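Local coordinates for inulin fructotransferase (Bacillus sp. snu-7, PDB 2INV), which cleaves inulin by intramolecular fructosyl transfer, probably releasing a cyclic di-fructose anhydride from the end of the fructan chain, at residues A[257-270]-A[280-294]. Residues are numbered along the deposited sequence; the frame is centred on the assembly and turned at random.
Sequences IEFTGCNRCSVTSN and LRLLNGCKENLITAN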
loop_
_atom_site.group_PDB
_atom_site.type_symbol
_atom_site.label_atom_id
_atom_site.label_comp_id
_atom_site.label_asym_id
_atom_site.label_seq_id
_atom_site.Cartn_x
_atom_site.Cartn_y
_atom_site.Cartn_z
ATOM N N ILE A 257 -5.811 -13.680 -11.174
ATOM C CA ILE A 257 -6.172 -12.368 -11.678
ATOM C C ILE A 257 -6.798 -12.590 -13.032
ATOM O O ILE A 257 -6.175 -13.136 -13.943
ATOM C CB ILE A 257 -4.963 -11.437 -11.793
ATOM C CG1 ILE A 257 -4.452 -11.101 -10.393
ATOM C CG2 ILE A 257 -5.358 -10.159 -12.536
ATOM C CD1 ILE A 257 -3.184 -10.292 -10.375
ATOM N N GLU A 258 -8.045 -12.158 -13.155
ATOM C CA GLU A 258 -8.778 -12.382 -14.380
ATOM C C GLU A 258 -9.549 -11.161 -14.845
ATOM O O GLU A 258 -10.536 -10.749 -14.225
ATOM C CB GLU A 258 -9.723 -13.563 -14.164
ATOM C CG GLU A 258 -10.309 -14.141 -15.409
ATOM C CD GLU A 258 -11.225 -15.294 -15.085
ATOM O OE1 GLU A 258 -10.814 -16.154 -14.270
ATOM O OE2 GLU A 258 -12.350 -15.358 -15.636
ATOM N N PHE A 259 -9.093 -10.599 -15.958
ATOM C CA PHE A 259 -9.708 -9.423 -16.556
ATOM C C PHE A 259 -10.455 -9.809 -17.827
ATOM O O PHE A 259 -9.920 -10.538 -18.653
ATOM C CB PHE A 259 -8.644 -8.415 -17.014
ATOM C CG PHE A 259 -7.886 -7.732 -15.911
ATOM C CD1 PHE A 259 -8.255 -7.864 -14.580
ATOM C CD2 PHE A 259 -6.813 -6.891 -16.231
ATOM C CE1 PHE A 259 -7.567 -7.163 -13.580
ATOM C CE2 PHE A 259 -6.134 -6.197 -15.247
ATOM C CZ PHE A 259 -6.511 -6.332 -13.919
ATOM N N THR A 260 -11.691 -9.363 -17.990
ATOM C CA THR A 260 -12.335 -9.615 -19.261
ATOM C C THR A 260 -12.671 -8.257 -19.837
ATOM O O THR A 260 -13.407 -7.473 -19.241
ATOM C CB THR A 260 -13.607 -10.507 -19.207
ATOM O OG1 THR A 260 -14.252 -10.460 -20.493
ATOM C CG2 THR A 260 -14.566 -10.046 -18.138
ATOM N N GLY A 261 -12.077 -7.979 -20.991
ATOM C CA GLY A 261 -12.308 -6.725 -21.678
ATOM C C GLY A 261 -11.941 -5.470 -20.906
ATOM O O GLY A 261 -12.612 -4.450 -21.052
ATOM N N CYS A 262 -10.915 -5.524 -20.064
ATOM C CA CYS A 262 -10.520 -4.330 -19.332
ATOM C C CYS A 262 -9.472 -3.634 -20.190
ATOM O O CYS A 262 -8.745 -4.293 -20.939
ATOM C CB CYS A 262 -9.937 -4.698 -17.966
ATOM S SG CYS A 262 -11.031 -5.709 -16.950
ATOM N N ASN A 263 -9.389 -2.311 -20.092
ATOM C CA ASN A 263 -8.410 -1.580 -20.889
ATOM C C ASN A 263 -7.598 -0.633 -20.021
ATOM O O ASN A 263 -8.101 -0.072 -19.052
ATOM C CB ASN A 263 -9.106 -0.774 -21.991
ATOM C CG ASN A 263 -9.906 -1.645 -22.932
ATOM O OD1 ASN A 263 -9.407 -2.641 -23.460
ATOM N ND2 ASN A 263 -11.161 -1.274 -23.150
ATOM N N ARG A 264 -6.335 -0.454 -20.386
ATOM C CA ARG A 264 -5.439 0.434 -19.664
ATOM C C ARG A 264 -5.379 0.203 -18.159
ATOM O O ARG A 264 -5.385 1.162 -17.382
ATOM C CB ARG A 264 -5.830 1.890 -19.898
ATOM C CG ARG A 264 -5.767 2.336 -21.326
ATOM C CD ARG A 264 -7.148 2.700 -21.818
ATOM N NE ARG A 264 -7.222 2.544 -23.264
ATOM C CZ ARG A 264 -8.345 2.407 -23.954
ATOM N NH1 ARG A 264 -9.509 2.409 -23.336
ATOM N NH2 ARG A 264 -8.294 2.239 -25.267
ATOM N N CYS A 265 -5.329 -1.051 -17.734
ATOM C CA CYS A 265 -5.249 -1.325 -16.305
ATOM C C CYS A 265 -3.811 -1.694 -16.003
ATOM O O CYS A 265 -2.999 -1.825 -16.933
ATOM C CB CYS A 265 -6.186 -2.471 -15.912
ATOM S SG CYS A 265 -7.933 -2.127 -16.216
ATOM N N SER A 266 -3.488 -1.865 -14.723
ATOM C CA SER A 266 -2.120 -2.210 -14.365
ATOM C C SER A 266 -2.038 -3.211 -13.226
ATOM O O SER A 266 -2.657 -3.027 -12.171
ATOM C CB SER A 266 -1.341 -0.944 -13.991
ATOM O OG SER A 266 -0.053 -1.266 -13.511
ATOM N N VAL A 267 -1.266 -4.271 -13.451
ATOM C CA VAL A 267 -1.067 -5.301 -12.446
ATOM C C VAL A 267 0.438 -5.342 -12.202
ATOM O O VAL A 267 1.194 -5.962 -12.957
ATOM C CB VAL A 267 -1.590 -6.654 -12.951
ATOM C CG1 VAL A 267 -1.328 -7.741 -11.930
ATOM C CG2 VAL A 267 -3.088 -6.544 -13.223
ATOM N N THR A 268 0.851 -4.675 -11.127
ATOM C CA THR A 268 2.255 -4.538 -10.784
ATOM C C THR A 268 2.603 -4.776 -9.316
ATOM O O THR A 268 1.798 -4.510 -8.424
ATOM C CB THR A 268 2.711 -3.112 -11.126
ATOM O OG1 THR A 268 2.268 -2.769 -12.445
ATOM C CG2 THR A 268 4.221 -2.997 -11.024
ATOM N N SER A 269 3.819 -5.263 -9.081
ATOM C CA SER A 269 4.315 -5.486 -7.724
ATOM C C SER A 269 3.431 -6.424 -6.903
ATOM O O SER A 269 3.057 -6.107 -5.776
ATOM C CB SER A 269 4.430 -4.140 -7.003
ATOM O OG SER A 269 5.236 -3.245 -7.743
ATOM N N ASN A 270 3.103 -7.580 -7.465
ATOM C CA ASN A 270 2.269 -8.553 -6.775
ATOM C C ASN A 270 2.962 -9.896 -6.648
ATOM O O ASN A 270 3.901 -10.200 -7.379
ATOM C CB ASN A 270 0.943 -8.758 -7.521
ATOM C CG ASN A 270 0.094 -7.505 -7.559
ATOM O OD1 ASN A 270 -0.505 -7.108 -6.557
ATOM N ND2 ASN A 270 0.039 -6.873 -8.723
ATOM N N LEU A 280 -3.021 -15.827 -14.382
ATOM C CA LEU A 280 -3.202 -14.436 -14.785
ATOM C C LEU A 280 -3.854 -14.470 -16.166
ATOM O O LEU A 280 -3.217 -14.861 -17.146
ATOM C CB LEU A 280 -1.835 -13.744 -14.877
ATOM C CG LEU A 280 -2.090 -12.129 -14.570
ATOM C CD1 LEU A 280 -0.764 -11.588 -14.083
ATOM C CD2 LEU A 280 -2.632 -11.555 -15.829
ATOM N N ARG A 281 -5.114 -14.052 -16.255
ATOM C CA ARG A 281 -5.821 -14.088 -17.534
ATOM C C ARG A 281 -6.336 -12.761 -18.087
ATOM O O ARG A 281 -7.002 -11.992 -17.398
ATOM C CB ARG A 281 -6.993 -15.063 -17.451
ATOM C CG ARG A 281 -6.609 -16.472 -17.034
ATOM C CD ARG A 281 -7.811 -17.399 -17.130
ATOM N NE ARG A 281 -7.722 -18.517 -16.195
ATOM C CZ ARG A 281 -8.639 -19.474 -16.088
ATOM N NH1 ARG A 281 -9.715 -19.447 -16.863
ATOM N NH2 ARG A 281 -8.483 -20.457 -15.211
ATOM N N LEU A 282 -6.017 -12.512 -19.352
ATOM C CA LEU A 282 -6.470 -11.318 -20.060
ATOM C C LEU A 282 -7.301 -11.856 -21.215
ATOM O O LEU A 282 -6.795 -12.269 -22.258
ATOM C CB LEU A 282 -5.292 -10.478 -20.563
ATOM C CG LEU A 282 -5.195 -9.132 -19.834
ATOM C CD1 LEU A 282 -5.031 -9.351 -18.341
ATOM C CD2 LEU A 282 -4.030 -8.324 -20.386
ATOM N N LEU A 283 -8.606 -11.862 -20.982
ATOM C CA LEU A 283 -9.593 -12.400 -21.907
ATOM C C LEU A 283 -10.504 -11.409 -22.604
ATOM O O LEU A 283 -10.638 -10.256 -22.205
ATOM C CB LEU A 283 -10.482 -13.384 -21.150
ATOM C CG LEU A 283 -9.735 -14.314 -20.196
ATOM C CD1 LEU A 283 -10.707 -15.048 -19.289
ATOM C CD2 LEU A 283 -8.913 -15.278 -21.022
ATOM N N ASN A 284 -11.134 -11.903 -23.661
ATOM C CA ASN A 284 -12.091 -11.148 -24.441
ATOM C C ASN A 284 -11.627 -9.730 -24.758
ATOM O O ASN A 284 -12.248 -8.744 -24.356
ATOM C CB ASN A 284 -13.410 -11.153 -23.675
ATOM C CG ASN A 284 -13.784 -12.548 -23.204
ATOM O OD1 ASN A 284 -14.341 -12.728 -22.118
ATOM N ND2 ASN A 284 -13.446 -13.549 -24.010
ATOM N N GLY A 285 -10.499 -9.658 -25.454
ATOM C CA GLY A 285 -9.929 -8.395 -25.871
ATOM C C GLY A 285 -9.579 -7.348 -24.831
ATOM O O GLY A 285 -10.255 -6.323 -24.737
ATOM N N CYS A 286 -8.523 -7.577 -24.060
ATOM C CA CYS A 286 -8.096 -6.580 -23.086
ATOM C C CYS A 286 -7.038 -5.787 -23.834
ATOM O O CYS A 286 -6.141 -6.372 -24.451
ATOM C CB CYS A 286 -7.496 -7.242 -21.841
ATOM S SG CYS A 286 -8.701 -8.099 -20.805
ATOM N N LYS A 287 -7.133 -4.462 -23.787
ATOM C CA LYS A 287 -6.179 -3.625 -24.509
ATOM C C LYS A 287 -5.337 -2.707 -23.631
ATOM O O LYS A 287 -5.806 -2.174 -22.625
ATOM C CB LYS A 287 -6.912 -2.742 -25.533
ATOM C CG LYS A 287 -7.710 -3.486 -26.597
ATOM C CD LYS A 287 -8.247 -2.513 -27.657
ATOM C CE LYS A 287 -9.187 -1.477 -27.092
ATOM N NZ LYS A 287 -10.470 -2.048 -26.594
ATOM N N GLU A 288 -4.084 -2.535 -24.033
ATOM C CA GLU A 288 -3.153 -1.627 -23.374
ATOM C C GLU A 288 -2.938 -1.748 -21.861
ATOM O O GLU A 288 -2.901 -0.745 -21.150
ATOM C CB GLU A 288 -3.568 -0.196 -23.742
ATOM C CG GLU A 288 -3.605 0.008 -25.253
ATOM C CD GLU A 288 -4.637 1.026 -25.721
ATOM O OE1 GLU A 288 -4.866 2.022 -25.007
ATOM O OE2 GLU A 288 -5.214 0.828 -26.813
ATOM N N ASN A 289 -2.768 -2.972 -21.376
ATOM C CA ASN A 289 -2.561 -3.192 -19.952
ATOM C C ASN A 289 -1.111 -3.492 -19.614
ATOM O O ASN A 289 -0.368 -4.069 -20.418
ATOM C CB ASN A 289 -3.456 -4.330 -19.467
ATOM C CG ASN A 289 -4.915 -4.082 -19.777
ATOM O OD1 ASN A 289 -5.579 -3.289 -19.109
ATOM N ND2 ASN A 289 -5.418 -4.743 -20.812
ATOM N N LEU A 290 -0.721 -3.079 -18.412
ATOM C CA LEU A 290 0.630 -3.271 -17.921
ATOM C C LEU A 290 0.687 -4.349 -16.846
ATOM O O LEU A 290 0.054 -4.226 -15.791
ATOM C CB LEU A 290 1.153 -1.947 -17.371
ATOM C CG LEU A 290 2.541 -1.900 -16.734
ATOM C CD1 LEU A 290 3.610 -2.222 -17.764
ATOM C CD2 LEU A 290 2.765 -0.515 -16.143
ATOM N N ILE A 291 1.432 -5.412 -17.139
ATOM C CA ILE A 291 1.608 -6.529 -16.216
ATOM C C ILE A 291 3.109 -6.569 -16.013
ATOM O O ILE A 291 3.837 -7.111 -16.842
ATOM C CB ILE A 291 1.152 -7.843 -16.847
ATOM C CG1 ILE A 291 -0.203 -7.633 -17.527
ATOM C CG2 ILE A 291 1.061 -8.927 -15.780
ATOM C CD1 ILE A 291 -1.322 -7.355 -16.573
ATOM N N THR A 292 3.575 -6.008 -14.906
ATOM C CA THR A 292 5.004 -5.950 -14.679
ATOM C C THR A 292 5.410 -6.055 -13.219
ATOM O O THR A 292 4.603 -5.808 -12.321
ATOM C CB THR A 292 5.536 -4.631 -15.266
ATOM O OG1 THR A 292 6.964 -4.657 -15.330
ATOM C CG2 THR A 292 5.086 -3.451 -14.407
ATOM N N ALA A 293 6.672 -6.413 -12.995
ATOM C CA ALA A 293 7.219 -6.533 -11.647
ATOM C C ALA A 293 6.426 -7.470 -10.732
ATOM O O ALA A 293 6.278 -7.198 -9.537
ATOM C CB ALA A 293 7.311 -5.154 -11.011
ATOM N N ASN A 294 5.939 -8.577 -11.282
ATOM C CA ASN A 294 5.170 -9.543 -10.498
ATOM C C ASN A 294 5.925 -10.860 -10.385
ATOM O O ASN A 294 6.659 -11.246 -11.297
ATOM C CB ASN A 294 3.824 -9.843 -11.168
ATOM C CG ASN A 294 2.939 -8.623 -11.285
ATOM O OD1 ASN A 294 2.408 -8.121 -10.291
ATOM N ND2 ASN A 294 2.787 -8.127 -12.507
HETATM O O HOH W 1 -11.511 -4.021 -24.620
HETATM O O HOH W 2 -6.987 2.532 -27.975
HETATM O O HOH W 3 6.186 -8.599 -7.034
#
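Phe259 lies alongside Leu282 in the interior, its ring atom CD2 3.7 Å from Leu282 CD1, while its CB rests against the sulfur of Cys286. Farther round the coil Val267 repeats the pattern: its CB meets Ile291 CD1, which the bend at chi2 (-67°) of Ile291 turns back toward it. Strands 258-260 and 280-283 run parallel, their axes 4.9 Å apart; 266-268 and 290-292 pair the same way at 4.7 Å, so like positions stack in register. At the turns, asparagine side chains add to the backbone bonding. Asn294 ND2 gives a nearly straight bond to Val267 O (2.7 Å, 177°), approaching from above the carbonyl plane, opposite the face used by Thr292 N. The other end of this amide, OD1, receives both Asn270 N (3.0 Å) and Asn270 ND2 (3.1 Å); Asn270 passes the pattern on to Asn247 through its own OD1. An alanine at Asn294 would remove both ends of this bridge and is likely to leave Asn270 N without its acceptor. Likewise Asn289 OD1 accepts Cys265 N at 2.6 Å. At that same turn, beside a neighbouring subunit, Arg264 NE forms a salt bridge with Glu288 OE1, in the guanidinium plane but from above the carboxylate (3.0 Å), and Arg264 NH1 pairs with Glu240. Stacked asparagines at the turns and mainly aliphatic rows inside are characteristic of successive coils of a right-handed parallel beta-helix.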